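Local atomic coordinates of 2-methyl-aconitate isomerase (Shewanella oneidensis, PDB entry 5K87), a protein that catalyses the cis-trans isomerization of 2-methyl-aconitate by base-catalysed proton abstraction, a step in breaking down propionate through the 2-methylcitrate cycle. Residues Val27-Gln32 / Leu50-Ser55; Phe119-Gly124 / Cys137-Trp142; Gly195-Thr200 / Trp375-Ala380; Asp205-Pro210 / Ala263-Leu268. The protein carries 1 engineered substitution. One frame throughout, in Å; residues are numbered along the deposited sequence. Where two conformers were deposited one is given.

The four contacts follow the chain in two neighbouring pairs. Contacts 1 and 2 come first, their centres 19 Å apart. They meet where Phe28 and Arg30 of strand 24-30 lie against Phe119 of helix 113-122, so this strand packs on one helix through Phe28 and Arg30 and on another, helix 43-53, through Val27 and Phe29. Contacts 3 and 4 have centres 18 Å apart and join through Thr200 and Asp205; both segments of contact 4 fall between those of contact 3. The two pairs stand well apart, centres 27 to 39 Å from each other. This division is consistent with the two-lobed build of the diaminopimelate epimerase superfamily, strand 374-391 pairing with neighbours in both halves.

Contact 1. Residues Val27-Gln32 / Leu50-Ser55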
loop_
_atom_site.group_PDB
_atom_site.type_symbol
_atom_site.label_atom_id
_atom_site.label_comp_id
_atom_site.label_asym_id
_atom_site.label_seq_id
_atom_site.Cartn_x
_atom_site.Cartn_y
_atom_site.Cartn_z
ATOM N N VAL A 27 -1.665 -12.231 1.296
ATOM C CA VAL A 27 -1.182 -13.230 0.357
ATOM C C VAL A 27 -1.429 -14.609 0.958
ATOM O O VAL A 27 -0.990 -14.904 2.082
ATOM C CB VAL A 27 0.318 -13.044 0.039
ATOM C CG1 VAL A 27 0.741 -14.048 -1.016
ATOM C CG2 VAL A 27 0.610 -11.619 -0.414
ATOM N N PHE A 28 -2.145 -15.439 0.201
ATOM C CA PHE A 28 -2.608 -16.757 0.630
ATOM C C PHE A 28 -1.856 -17.867 -0.080
ATOM O O PHE A 28 -1.661 -17.808 -1.302
ATOM C CB PHE A 28 -4.088 -16.916 0.277
ATOM C CG PHE A 28 -5.009 -16.109 1.144
ATOM C CD1 PHE A 28 -5.007 -14.730 1.076
ATOM C CD2 PHE A 28 -5.881 -16.731 2.025
ATOM C CE1 PHE A 28 -5.842 -13.977 1.888
ATOM C CE2 PHE A 28 -6.736 -15.980 2.836
ATOM C CZ PHE A 28 -6.703 -14.609 2.766
ATOM N N PHE A 29 -1.456 -18.884 0.675
ATOM C CA PHE A 29 -0.751 -20.044 0.150
ATOM C C PHE A 29 -1.406 -21.325 0.629
ATOM O O PHE A 29 -1.797 -21.438 1.804
ATOM C CB PHE A 29 0.683 -20.095 0.684
ATOM C CG PHE A 29 1.507 -18.872 0.399
ATOM C CD1 PHE A 29 2.287 -18.794 -0.741
ATOM C CD2 PHE A 29 1.526 -17.816 1.295
ATOM C CE1 PHE A 29 3.062 -17.671 -0.985
ATOM C CE2 PHE A 29 2.297 -16.694 1.049
ATOM C CZ PHE A 29 3.066 -16.627 -0.089
ATOM N N ARG A 30 -1.478 -22.313 -0.256
ATOM C CA ARG A 30 -1.695 -23.689 0.166
ATOM C C ARG A 30 -0.373 -24.203 0.677
ATOM O O ARG A 30 0.665 -23.981 0.044
ATOM C CB ARG A 30 -2.046 -24.579 -1.019
ATOM C CG ARG A 30 -3.437 -24.498 -1.575
ATOM C CD ARG A 30 -3.747 -25.765 -2.403
ATOM N NE ARG A 30 -2.708 -26.016 -3.399
ATOM C CZ ARG A 30 -2.734 -26.995 -4.298
ATOM N NH1 ARG A 30 -3.759 -27.838 -4.339
ATOM N NH2 ARG A 30 -1.730 -27.125 -5.157
ATOM N N LEU A 31 -0.404 -24.911 1.797
ATOM C CA LEU A 31 0.806 -25.463 2.388
ATOM C C LEU A 31 1.643 -26.244 1.374
ATOM O O LEU A 31 2.854 -26.053 1.277
ATOM C CB LEU A 31 0.435 -26.357 3.567
ATOM C CG LEU A 31 1.585 -27.085 4.257
ATOM C CD1 LEU A 31 2.527 -26.092 4.922
ATOM C CD2 LEU A 31 1.039 -28.063 5.281
ATOM N N GLN A 32 0.988 -27.098 0.600
ATOM C CA GLN A 32 1.704 -27.949 -0.352
ATOM C C GLN A 32 2.381 -27.190 -1.498
ATOM O O GLN A 32 3.234 -27.746 -2.194
ATOM C CB GLN A 32 0.787 -29.040 -0.911
ATOM C CG GLN A 32 -0.247 -28.526 -1.888
ATOM C CD GLN A 32 -1.343 -29.531 -2.166
ATOM O OE1 GLN A 32 -1.229 -30.351 -3.074
ATOM N NE2 GLN A 32 -2.419 -29.466 -1.388
ATOM N N LEU A 50 8.522 -12.956 4.604
ATOM C CA LEU A 50 9.089 -11.616 4.681
ATOM C C LEU A 50 9.432 -11.080 3.298
ATOM O O LEU A 50 9.084 -9.937 2.958
ATOM C CB LEU A 50 10.332 -11.614 5.576
ATOM C CG LEU A 50 10.061 -11.656 7.082
ATOM C CD1 LEU A 50 11.301 -12.147 7.822
ATOM C CD2 LEU A 50 9.660 -10.285 7.599
ATOM N N ARG A 51 10.087 -11.891 2.484
ATOM C CA ARG A 51 10.514 -11.432 1.178
ATOM C C ARG A 51 9.334 -11.247 0.230
ATOM O O ARG A 51 9.331 -10.327 -0.579
ATOM C CB ARG A 51 11.535 -12.405 0.594
ATOM C CG ARG A 51 12.317 -11.838 -0.564
ATOM C CD ARG A 51 13.126 -10.615 -0.150
ATOM N NE ARG A 51 13.680 -9.965 -1.328
ATOM C CZ ARG A 51 13.000 -9.119 -2.091
ATOM N NH1 ARG A 51 11.742 -8.805 -1.781
ATOM N NH2 ARG A 51 13.580 -8.574 -3.145
ATOM N N VAL A 52 8.332 -12.116 0.327
ATOM C CA VAL A 52 7.134 -11.945 -0.503
ATOM C C VAL A 52 6.483 -10.587 -0.216
ATOM O O VAL A 52 6.087 -9.863 -1.126
ATOM C CB VAL A 52 6.113 -13.076 -0.284
ATOM C CG1 VAL A 52 4.771 -12.730 -0.924
ATOM C CG2 VAL A 52 6.654 -14.399 -0.834
ATOM N N ILE A 53 6.381 -10.244 1.065
ATOM C CA ILE A 53 5.714 -9.021 1.491
ATOM C C ILE A 53 6.573 -7.758 1.279
ATOM O O ILE A 53 6.038 -6.673 1.074
ATOM C CB ILE A 53 5.252 -9.187 2.957
ATOM C CG1 ILE A 53 4.075 -10.159 3.038
ATOM C CG2 ILE A 53 4.929 -7.856 3.616
ATOM C CD1 ILE A 53 2.781 -9.631 2.402
ATOM N N GLY A 54 7.896 -7.910 1.334
ATOM C CA GLY A 54 8.811 -6.798 1.116
ATOM C C GLY A 54 9.433 -6.270 2.400
ATOM O O GLY A 54 9.819 -5.098 2.471
ATOM N N SER A 55 9.547 -7.133 3.405
ATOM C CA SER A 55 10.080 -6.792 4.724
ATOM C C SER A 55 11.375 -7.543 5.003
ATOM O O SER A 55 11.646 -8.560 4.376
ATOM C CB SER A 55 9.059 -7.177 5.793
ATOM O OG SER A 55 7.944 -6.317 5.763
#
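Behind Val52 and Ile53, the two helix residues that meet Val27 and Phe29 of the strand, the carbonyl oxygen of Leu50 is gripped by two backbone donors. Gly54 N and Ser55 N each lie 2.9 Å from Leu50 O. The second of these bonds belongs to the Schellman motif that ends helix 43-53, in which Gly54 takes a positive phi of 104° that a side chain at this position would not tolerate. The contact itself is wholly apolar and illustrates how a helix is seated on a strand through branched side chains. Val27 offers a different methyl to each helix residue: CG1 approaches Val52 CG1 at 4.2 Å, while CG2 meets Ile53 CD1 at 4.1 Å. In Ile53, CG1 anti to the carbonyl carbon (chi1 -72°) and a second bend at chi2 (-68°) bring CD1 round to the strand although CB does not face that way, and the Val27 and Ile53 side chains run past each other in opposite senses. Two residues further along the strand, the CZ atom of Phe29 completes the patch, 4.3 Å from Val52 CG2. Alternation does the rest: Phe28, between these two, turns to the other side of the strand. Ile53 also touches Ser74, in the substrate-binding stretch, though its side chain stays about 12 Å from the bound malonate. Strand 24-30 is flanked by strand 12-21, antiparallel to it, and by the parallel strand 75-81, while strand 393-396, which pairs with strand 12-21, packs through Val394 against both Phe29 and Val52, so helix 43-53 lies against these strands.

Contact 2. Residues Phe119-Gly124 / Cys137-Trp142; sequences FAISNG and CTVRIW
The last turn of helix 113-122 rests on strand 135-143, with the CA atoms of Ile121 and Val139 8.1 Å apart, a spacing bridged by side chains alone. Ile121 does the bridging. Its chain is extended beyond CG1 (chi2 161°), which carries CD1 outward to lodge beside two residues of the strand at once. That methyl lies 3.7 Å from Val139 CG2 and 3.8 Å from Cys137 SG; CG1, one bond back, is nearly as close to both. Cys137 and Val139 are alternate residues of the strand and so present their side chains on the same side, toward the helix, while Thr138 between them points away. An alanine here, lacking CG1 and CD1, is likely to leave a gap beside the cysteine sulfur and the valine methyl. Where the helix finishes, the side chain of Asn123 folds back over the last turn. Its ND2 donates to Phe119 O at 3.0 Å with an angle of 159° at the hydrogen, and the same nitrogen sits 3.4 Å above the centre of the Phe119 ring. Val154, Ile126 and Val161 also pack against Ile121. The arrangement suits the diaminopimelate epimerase-like fold, in which strands wrap around a central helix; here that helix begins a few residues after Cys109, the probable proton donor/acceptor.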
loop_
_atom_site.group_PDB
_atom_site.type_symbol
_atom_site.label_atom_id
_atom_site.label_comp_id
_atom_site.label_asym_id
_atom_site.label_seq_id
_atom_site.Cartn_x
_atom_site.Cartn_y
_atom_site.Cartn_z
ATOM N N PHE A 119 -10.912 -19.340 -0.222
ATOM C CA PHE A 119 -9.680 -19.926 -0.735
ATOM C C PHE A 119 -9.719 -21.444 -0.593
ATOM O O PHE A 119 -9.342 -22.179 -1.509
ATOM C CB PHE A 119 -8.456 -19.349 -0.017
ATOM C CG PHE A 119 -7.138 -19.897 -0.525
ATOM C CD1 PHE A 119 -6.677 -21.147 -0.115
ATOM C CD2 PHE A 119 -6.369 -19.175 -1.412
ATOM C CE1 PHE A 119 -5.461 -21.652 -0.582
ATOM C CE2 PHE A 119 -5.152 -19.673 -1.874
ATOM C CZ PHE A 119 -4.699 -20.898 -1.450
ATOM N N ALA A 120 -10.172 -21.915 0.557
ATOM C CA ALA A 120 -10.208 -23.344 0.812
ATOM C C ALA A 120 -11.099 -24.063 -0.195
ATOM O O ALA A 120 -10.719 -25.103 -0.734
ATOM C CB ALA A 120 -10.673 -23.611 2.224
ATOM N N ILE A 121 -12.279 -23.511 -0.447
ATOM C CA ILE A 121 -13.196 -24.077 -1.431
ATOM C C ILE A 121 -12.562 -24.087 -2.823
ATOM O O ILE A 121 -12.590 -25.098 -3.528
ATOM C CB ILE A 121 -14.508 -23.294 -1.467
ATOM C CG1 ILE A 121 -15.275 -23.495 -0.157
ATOM C CG2 ILE A 121 -15.354 -23.717 -2.683
ATOM C CD1 ILE A 121 -16.317 -22.445 0.095
ATOM N N SER A 122 -11.979 -22.962 -3.208
ATOM C CA SER A 122 -11.434 -22.802 -4.546
ATOM C C SER A 122 -10.179 -23.612 -4.808
ATOM O O SER A 122 -9.800 -23.792 -5.964
ATOM C CB SER A 122 -11.160 -21.329 -4.816
ATOM O OG SER A 122 -12.374 -20.600 -4.775
ATOM N N ASN A 123 -9.525 -24.085 -3.754
ATOM C CA ASN A 123 -8.213 -24.714 -3.901
ATOM C C ASN A 123 -8.127 -26.134 -3.378
ATOM O O ASN A 123 -7.055 -26.610 -3.023
ATOM C CB ASN A 123 -7.130 -23.824 -3.296
ATOM C CG ASN A 123 -6.891 -22.588 -4.128
ATOM O OD1 ASN A 123 -6.173 -22.638 -5.128
ATOM N ND2 ASN A 123 -7.526 -21.484 -3.759
ATOM N N GLY A 124 -9.268 -26.810 -3.342
ATOM C CA GLY A 124 -9.268 -28.241 -3.093
ATOM C C GLY A 124 -9.018 -28.658 -1.657
ATOM O O GLY A 124 -8.597 -29.788 -1.408
ATOM N N CYS A 137 -21.818 -23.106 1.228
ATOM C CA CYS A 137 -20.861 -24.057 1.765
ATOM C C CYS A 137 -20.394 -23.570 3.131
ATOM O O CYS A 137 -19.773 -22.510 3.247
ATOM C CB CYS A 137 -19.662 -24.205 0.829
ATOM S SG CYS A 137 -18.378 -25.298 1.455
ATOM N N THR A 138 -20.701 -24.338 4.166
ATOM C CA THR A 138 -20.292 -23.994 5.516
ATOM C C THR A 138 -18.898 -24.561 5.781
ATOM O O THR A 138 -18.715 -25.774 5.933
ATOM C CB THR A 138 -21.322 -24.511 6.530
ATOM O OG1 THR A 138 -22.550 -23.791 6.351
ATOM C CG2 THR A 138 -20.838 -24.322 7.947
ATOM N N VAL A 139 -17.910 -23.674 5.790
ATOM C CA VAL A 139 -16.520 -24.077 5.960
ATOM C C VAL A 139 -16.159 -24.016 7.432
ATOM O O VAL A 139 -16.269 -22.956 8.066
ATOM C CB VAL A 139 -15.566 -23.169 5.156
ATOM C CG1 VAL A 139 -14.136 -23.637 5.321
ATOM C CG2 VAL A 139 -15.951 -23.171 3.687
ATOM N N ARG A 140 -15.728 -25.150 7.973
ATOM C CA ARG A 140 -15.349 -25.246 9.374
ATOM C C ARG A 140 -13.840 -25.070 9.478
ATOM O O ARG A 140 -13.064 -25.940 9.076
ATOM C CB ARG A 140 -15.798 -26.593 9.949
ATOM C CG ARG A 140 -17.310 -26.844 9.794
ATOM C CD ARG A 140 -17.675 -28.321 9.965
ATOM N NE ARG A 140 -17.011 -29.145 8.962
ATOM C CZ ARG A 140 -16.971 -30.473 8.984
ATOM N NH1 ARG A 140 -17.558 -31.144 9.968
ATOM N NH2 ARG A 140 -16.329 -31.130 8.029
ATOM N N ILE A 141 -13.428 -23.910 9.974
ATOM C CA ILE A 141 -12.019 -23.538 9.979
ATOM C C ILE A 141 -11.410 -23.798 11.345
ATOM O O ILE A 141 -11.952 -23.366 12.361
ATOM C CB ILE A 141 -11.848 -22.042 9.638
ATOM C CG1 ILE A 141 -12.447 -21.725 8.263
ATOM C CG2 ILE A 141 -10.385 -21.664 9.669
ATOM C CD1 ILE A 141 -12.710 -20.255 8.034
ATOM N N TRP A 142 -10.288 -24.503 11.372
ATOM C CA TRP A 142 -9.487 -24.619 12.580
ATOM C C TRP A 142 -8.451 -23.508 12.546
ATOM O O TRP A 142 -7.540 -23.506 11.710
ATOM C CB TRP A 142 -8.811 -25.985 12.660
ATOM C CG TRP A 142 -7.916 -26.141 13.855
ATOM C CD1 TRP A 142 -6.558 -26.310 13.849
ATOM C CD2 TRP A 142 -8.317 -26.144 15.231
ATOM N NE1 TRP A 142 -6.093 -26.423 15.140
ATOM C CE2 TRP A 142 -7.147 -26.318 16.001
ATOM C CE3 TRP A 142 -9.548 -26.014 15.882
ATOM C CZ2 TRP A 142 -7.181 -26.374 17.398
ATOM C CZ3 TRP A 142 -9.574 -26.061 17.274
ATOM C CH2 TRP A 142 -8.396 -26.244 18.010
#

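Contact 3. Residues Gly195-Thr200 / Trp375-Ala380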
loop_
_atom_site.group_PDB
_atom_site.type_symbol
_atom_site.label_atom_id
_atom_site.label_comp_id
_atom_site.label_asym_id
_atom_site.label_seq_id
_atom_site.Cartn_x
_atom_site.Cartn_y
_atom_site.Cartn_z
ATOM N N GLY A 195 -4.826 -16.317 29.842
ATOM C CA GLY A 195 -6.044 -16.977 29.409
ATOM C C GLY A 195 -7.266 -16.571 30.208
ATOM O O GLY A 195 -7.212 -15.609 30.978
ATOM N N CYS A 196 -8.352 -17.322 30.028
ATOM C CA CYS A 196 -9.687 -16.986 30.545
ATOM C C CYS A 196 -10.260 -15.773 29.827
ATOM O O CYS A 196 -9.531 -15.008 29.193
ATOM C CB CYS A 196 -9.686 -16.742 32.058
ATOM S SG CYS A 196 -9.008 -18.083 33.041
ATOM N N MET A 197 -11.572 -15.592 29.926
ATOM C CA MET A 197 -12.191 -14.443 29.296
ATOM C C MET A 197 -11.655 -13.164 29.925
ATOM O O MET A 197 -11.265 -12.240 29.221
ATOM C CB MET A 197 -13.714 -14.504 29.390
ATOM C CG MET A 197 -14.386 -13.292 28.781
ATOM S SD MET A 197 -16.123 -13.563 28.386
ATOM C CE MET A 197 -16.700 -14.339 29.893
ATOM N N PHE A 198 -11.614 -13.128 31.256
ATOM C CA PHE A 198 -11.075 -11.982 31.979
ATOM C C PHE A 198 -9.875 -12.421 32.807
ATOM O O PHE A 198 -10.035 -12.866 33.942
ATOM C CB PHE A 198 -12.156 -11.371 32.874
ATOM C CG PHE A 198 -13.330 -10.836 32.110
ATOM C CD1 PHE A 198 -13.209 -9.672 31.368
ATOM C CD2 PHE A 198 -14.547 -11.505 32.106
ATOM C CE1 PHE A 198 -14.278 -9.175 30.650
ATOM C CE2 PHE A 198 -15.625 -11.013 31.384
ATOM C CZ PHE A 198 -15.486 -9.846 30.650
ATOM N N PRO A 199 -8.663 -12.306 32.240
ATOM C CA PRO A 199 -7.466 -12.828 32.915
ATOM C C PRO A 199 -7.223 -12.258 34.314
ATOM O O PRO A 199 -6.655 -12.962 35.149
ATOM C CB PRO A 199 -6.321 -12.455 31.962
ATOM C CG PRO A 199 -6.887 -11.445 31.029
ATOM C CD PRO A 199 -8.349 -11.740 30.916
ATOM N N THR A 200 -7.656 -11.029 34.576
ATOM C CA THR A 200 -7.514 -10.460 35.919
ATOM C C THR A 200 -8.620 -10.927 36.866
ATOM O O THR A 200 -8.552 -10.699 38.075
ATOM C CB THR A 200 -7.555 -8.929 35.895
ATOM O OG1 THR A 200 -8.881 -8.501 35.562
ATOM C CG2 THR A 200 -6.568 -8.375 34.883
ATOM N N TRP A 375 -20.655 -16.354 33.239
ATOM C CA TRP A 375 -20.885 -16.114 31.823
ATOM C C TRP A 375 -20.131 -17.073 30.925
ATOM O O TRP A 375 -18.953 -17.355 31.142
ATOM C CB TRP A 375 -20.485 -14.695 31.452
ATOM C CG TRP A 375 -21.430 -13.688 31.940
ATOM C CD1 TRP A 375 -21.192 -12.730 32.877
ATOM C CD2 TRP A 375 -22.790 -13.525 31.531
ATOM N NE1 TRP A 375 -22.316 -11.974 33.072
ATOM C CE2 TRP A 375 -23.315 -12.443 32.262
ATOM C CE3 TRP A 375 -23.616 -14.191 30.622
ATOM C CZ2 TRP A 375 -24.624 -12.005 32.107
ATOM C CZ3 TRP A 375 -24.916 -13.759 30.467
ATOM C CH2 TRP A 375 -25.411 -12.675 31.211
ATOM N N THR A 376 -20.831 -17.565 29.913
ATOM C CA THR A 376 -20.196 -18.261 28.810
ATOM C C THR A 376 -20.632 -17.563 27.531
ATOM O O THR A 376 -21.767 -17.087 27.422
ATOM C CB THR A 376 -20.627 -19.725 28.738
ATOM O OG1 THR A 376 -22.024 -19.791 28.438
ATOM C CG2 THR A 376 -20.357 -20.431 30.059
ATOM N N VAL A 377 -19.725 -17.482 26.565
ATOM C CA VAL A 377 -20.073 -16.934 25.263
ATOM C C VAL A 377 -19.982 -18.025 24.213
ATOM O O VAL A 377 -18.908 -18.549 23.920
ATOM C CB VAL A 377 -19.208 -15.725 24.881
ATOM C CG1 VAL A 377 -19.575 -15.241 23.487
ATOM C CG2 VAL A 377 -19.406 -14.610 25.895
ATOM N N ILE A 378 -21.130 -18.380 23.666
ATOM C CA ILE A 378 -21.237 -19.498 22.749
ATOM C C ILE A 378 -20.571 -19.199 21.406
ATOM O O ILE A 378 -19.879 -20.049 20.839
ATOM C CB ILE A 378 -22.717 -19.860 22.539
ATOM C CG1 ILE A 378 -23.326 -20.348 23.858
ATOM C CG2 ILE A 378 -22.870 -20.910 21.451
ATOM C CD1 ILE A 378 -24.807 -20.629 23.789
ATOM N N LYS A 379 -20.793 -17.991 20.907
ATOM C CA LYS A 379 -20.252 -17.593 19.617
ATOM C C LYS A 379 -20.376 -16.094 19.450
ATOM O O LYS A 379 -21.190 -15.438 20.118
ATOM C CB LYS A 379 -20.980 -18.299 18.470
ATOM C CG LYS A 379 -22.437 -17.902 18.339
ATOM C CD LYS A 379 -23.046 -18.383 17.024
ATOM C CE LYS A 379 -23.261 -19.885 17.013
ATOM N NZ LYS A 379 -23.968 -20.332 15.774
ATOM N N ALA A 380 -19.546 -15.557 18.565
ATOM C CA ALA A 380 -19.675 -14.187 18.099
ATOM C C ALA A 380 -19.799 -14.222 16.585
ATOM O O ALA A 380 -19.124 -15.010 15.916
ATOM C CB ALA A 380 -18.482 -13.364 18.514
#
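The loop that runs from strand 179-184 to strand 205-209 leans on strand 374-391 through one long side chain, that of Met197. Leaving the backbone with CG anti to N (chi1 178°), the chain stays extended as far as the sulfur and then bends at chi3 (47°), so that the terminal methyl turns onto the strand. CE comes 4.1 Å from Trp375 CB and 4.0 Å from the carbonyl oxygen Trp375 O, while SD lies 4.3 Å from Val377 CG2. These are van der Waals contacts. The strand, a long one that pairs with strands 12-21, 179-184 and 360-371 in this diaminopimelate epimerase-like fold, lines up Trp375 and Val377 on the side facing the loop, with Thr376 directed the other way, and helix 324-334 packs alongside: its Thr332 touches both Met197 and Val377. Only the root of Trp375 meets Met197. The indole leads off from the loop toward Ile336 and Pro337, and is also backed by Ala368 and Gln370. On the loop side, Met197 is flanked by its neighbour Phe198, whose ring takes Met197 CG over one face, 3.6 Å above the plane and displaced toward the rim. Ile220 of strand 213-221 packs against both residues.

Contact 4. Residues Asp205-Pro210 / Ala263-Leu268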
loop_
_atom_site.group_PDB
_atom_site.type_symbol
_atom_site.label_atom_id
_atom_site.label_comp_id
_atom_site.label_asym_id
_atom_site.label_seq_id
_atom_site.Cartn_x
_atom_site.Cartn_y
_atom_site.Cartn_z
ATOM N N ASP A 205 -10.812 -2.946 35.610
ATOM C CA ASP A 205 -9.663 -2.814 36.476
ATOM C C ASP A 205 -9.200 -1.380 36.434
ATOM O O ASP A 205 -9.616 -0.604 35.572
ATOM C CB ASP A 205 -8.532 -3.730 36.013
ATOM C CG ASP A 205 -8.803 -5.187 36.313
ATOM O OD1 ASP A 205 -8.630 -5.592 37.482
ATOM O OD2 ASP A 205 -9.185 -5.932 35.386
ATOM N N VAL A 206 -8.356 -1.020 37.389
ATOM C CA VAL A 206 -7.668 0.254 37.322
ATOM C C VAL A 206 -6.246 -0.036 36.887
ATOM O O VAL A 206 -5.481 -0.678 37.606
ATOM C CB VAL A 206 -7.676 0.996 38.664
ATOM C CG1 VAL A 206 -6.908 2.303 38.540
ATOM C CG2 VAL A 206 -9.105 1.264 39.105
ATOM N N LEU A 207 -5.895 0.434 35.698
ATOM C CA LEU A 207 -4.574 0.195 35.148
ATOM C C LEU A 207 -3.628 1.308 35.589
ATOM O O LEU A 207 -3.751 2.448 35.146
ATOM C CB LEU A 207 -4.659 0.118 33.623
ATOM C CG LEU A 207 -3.561 -0.597 32.842
ATOM C CD1 LEU A 207 -3.202 -1.943 33.466
ATOM C CD2 LEU A 207 -4.012 -0.772 31.396
ATOM N N GLU A 208 -2.698 0.971 36.480
ATOM C CA GLU A 208 -1.750 1.945 37.010
ATOM C C GLU A 208 -0.511 2.037 36.128
ATOM O O GLU A 208 0.242 1.070 35.993
ATOM C CB GLU A 208 -1.349 1.584 38.444
ATOM N N VAL A 209 -0.320 3.199 35.515
ATOM C CA VAL A 209 0.828 3.442 34.655
ATOM C C VAL A 209 1.600 4.618 35.246
ATOM O O VAL A 209 1.381 5.767 34.872
ATOM C CB VAL A 209 0.390 3.752 33.211
ATOM C CG1 VAL A 209 1.595 3.750 32.273
ATOM C CG2 VAL A 209 -0.643 2.732 32.744
ATOM N N PRO A 210 2.508 4.326 36.189
ATOM C CA PRO A 210 3.164 5.337 37.026
ATOM C C PRO A 210 3.830 6.458 36.232
ATOM O O PRO A 210 4.698 6.206 35.395
ATOM C CB PRO A 210 4.211 4.525 37.808
ATOM C CG PRO A 210 4.331 3.221 37.078
ATOM C CD PRO A 210 2.980 2.967 36.498
ATOM N N ALA A 263 -0.583 -5.585 29.122
ATOM C CA ALA A 263 -0.076 -6.923 28.832
ATOM C C ALA A 263 0.496 -7.587 30.081
ATOM O O ALA A 263 0.297 -8.781 30.311
ATOM C CB ALA A 263 0.969 -6.865 27.749
ATOM N N LEU A 264 1.215 -6.807 30.877
ATOM C CA LEU A 264 1.788 -7.313 32.116
ATOM C C LEU A 264 0.677 -7.663 33.106
ATOM O O LEU A 264 0.693 -8.731 33.723
ATOM C CB LEU A 264 2.728 -6.266 32.716
ATOM C CG LEU A 264 3.582 -6.702 33.908
ATOM C CD1 LEU A 264 4.544 -7.791 33.481
ATOM C CD2 LEU A 264 4.336 -5.516 34.472
ATOM N N ARG A 265 -0.295 -6.767 33.244
ATOM C CA ARG A 265 -1.409 -6.986 34.163
ATOM C C ARG A 265 -2.227 -8.222 33.784
ATOM O O ARG A 265 -2.752 -8.922 34.658
ATOM C CB ARG A 265 -2.304 -5.744 34.229
ATOM C CG ARG A 265 -3.451 -5.845 35.220
ATOM C CD ARG A 265 -2.949 -5.907 36.656
ATOM N NE ARG A 265 -4.028 -6.211 37.590
ATOM C CZ ARG A 265 -4.389 -7.443 37.933
ATOM N NH1 ARG A 265 -3.754 -8.486 37.417
ATOM N NH2 ARG A 265 -5.385 -7.632 38.788
ATOM N N MET A 266 -2.326 -8.504 32.489
ATOM C CA MET A 266 -3.080 -9.658 32.006
ATOM C C MET A 266 -2.315 -10.958 32.168
ATOM O O MET A 266 -2.885 -12.040 32.049
ATOM C CB MET A 266 -3.467 -9.475 30.534
ATOM C CG MET A 266 -4.486 -8.380 30.309
ATOM S SD MET A 266 -4.757 -7.970 28.582
ATOM C CE MET A 266 -5.793 -9.320 28.051
ATOM N N GLY A 267 -1.019 -10.853 32.432
ATOM C CA GLY A 267 -0.176 -12.027 32.549
ATOM C C GLY A 267 0.320 -12.543 31.212
ATOM O O GLY A 267 0.816 -13.666 31.114
ATOM N N LEU A 268 0.198 -11.728 30.168
ATOM C CA LEU A 268 0.685 -12.118 28.850
ATOM C C LEU A 268 2.203 -12.012 28.733
ATOM O O LEU A 268 2.823 -12.715 27.940
ATOM C CB LEU A 268 0.023 -11.278 27.759
ATOM C CG LEU A 268 -1.476 -11.518 27.584
ATOM C CD1 LEU A 268 -2.054 -10.440 26.680
ATOM C CD2 LEU A 268 -1.732 -12.892 27.002
#
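Apolar packing joins Leu207 of strand 205-209 to the foot of Arg265 in the last turn of helix 249-266. Leu207 CD1 lies 4.0 Å from Arg265 CB, the two side chains passing each other in opposite directions, and Ile258 of the same helix also packs on the leucine. Backbone bonds close the helix: Gly267 N reaches Leu264 O and Leu268 N reaches Ala263 O, each at 3.0 Å, a Schellman motif in which Gly267 adopts positive phi. The charged ends make a looser pair. Arg265 has CG anti to its amide nitrogen (chi1 -177°) and bends at chi2 (66°), which directs the guanidinium toward the start of the strand. Asp205 OD1 stands 4.0 Å from Arg265 NH2, too far for a salt bridge and well out of the guanidinium plane, the two flat groups being turned 63° apart. The carboxylate has nearer partners of its own, OD2 hydrogen-bonded to Thr200 OG1 and OD1 to Asn202 ND2. Because those bonds already hold the buried aspartate, the exposed arginine probably contributes at most a general electrostatic attraction rather than a fixed grip.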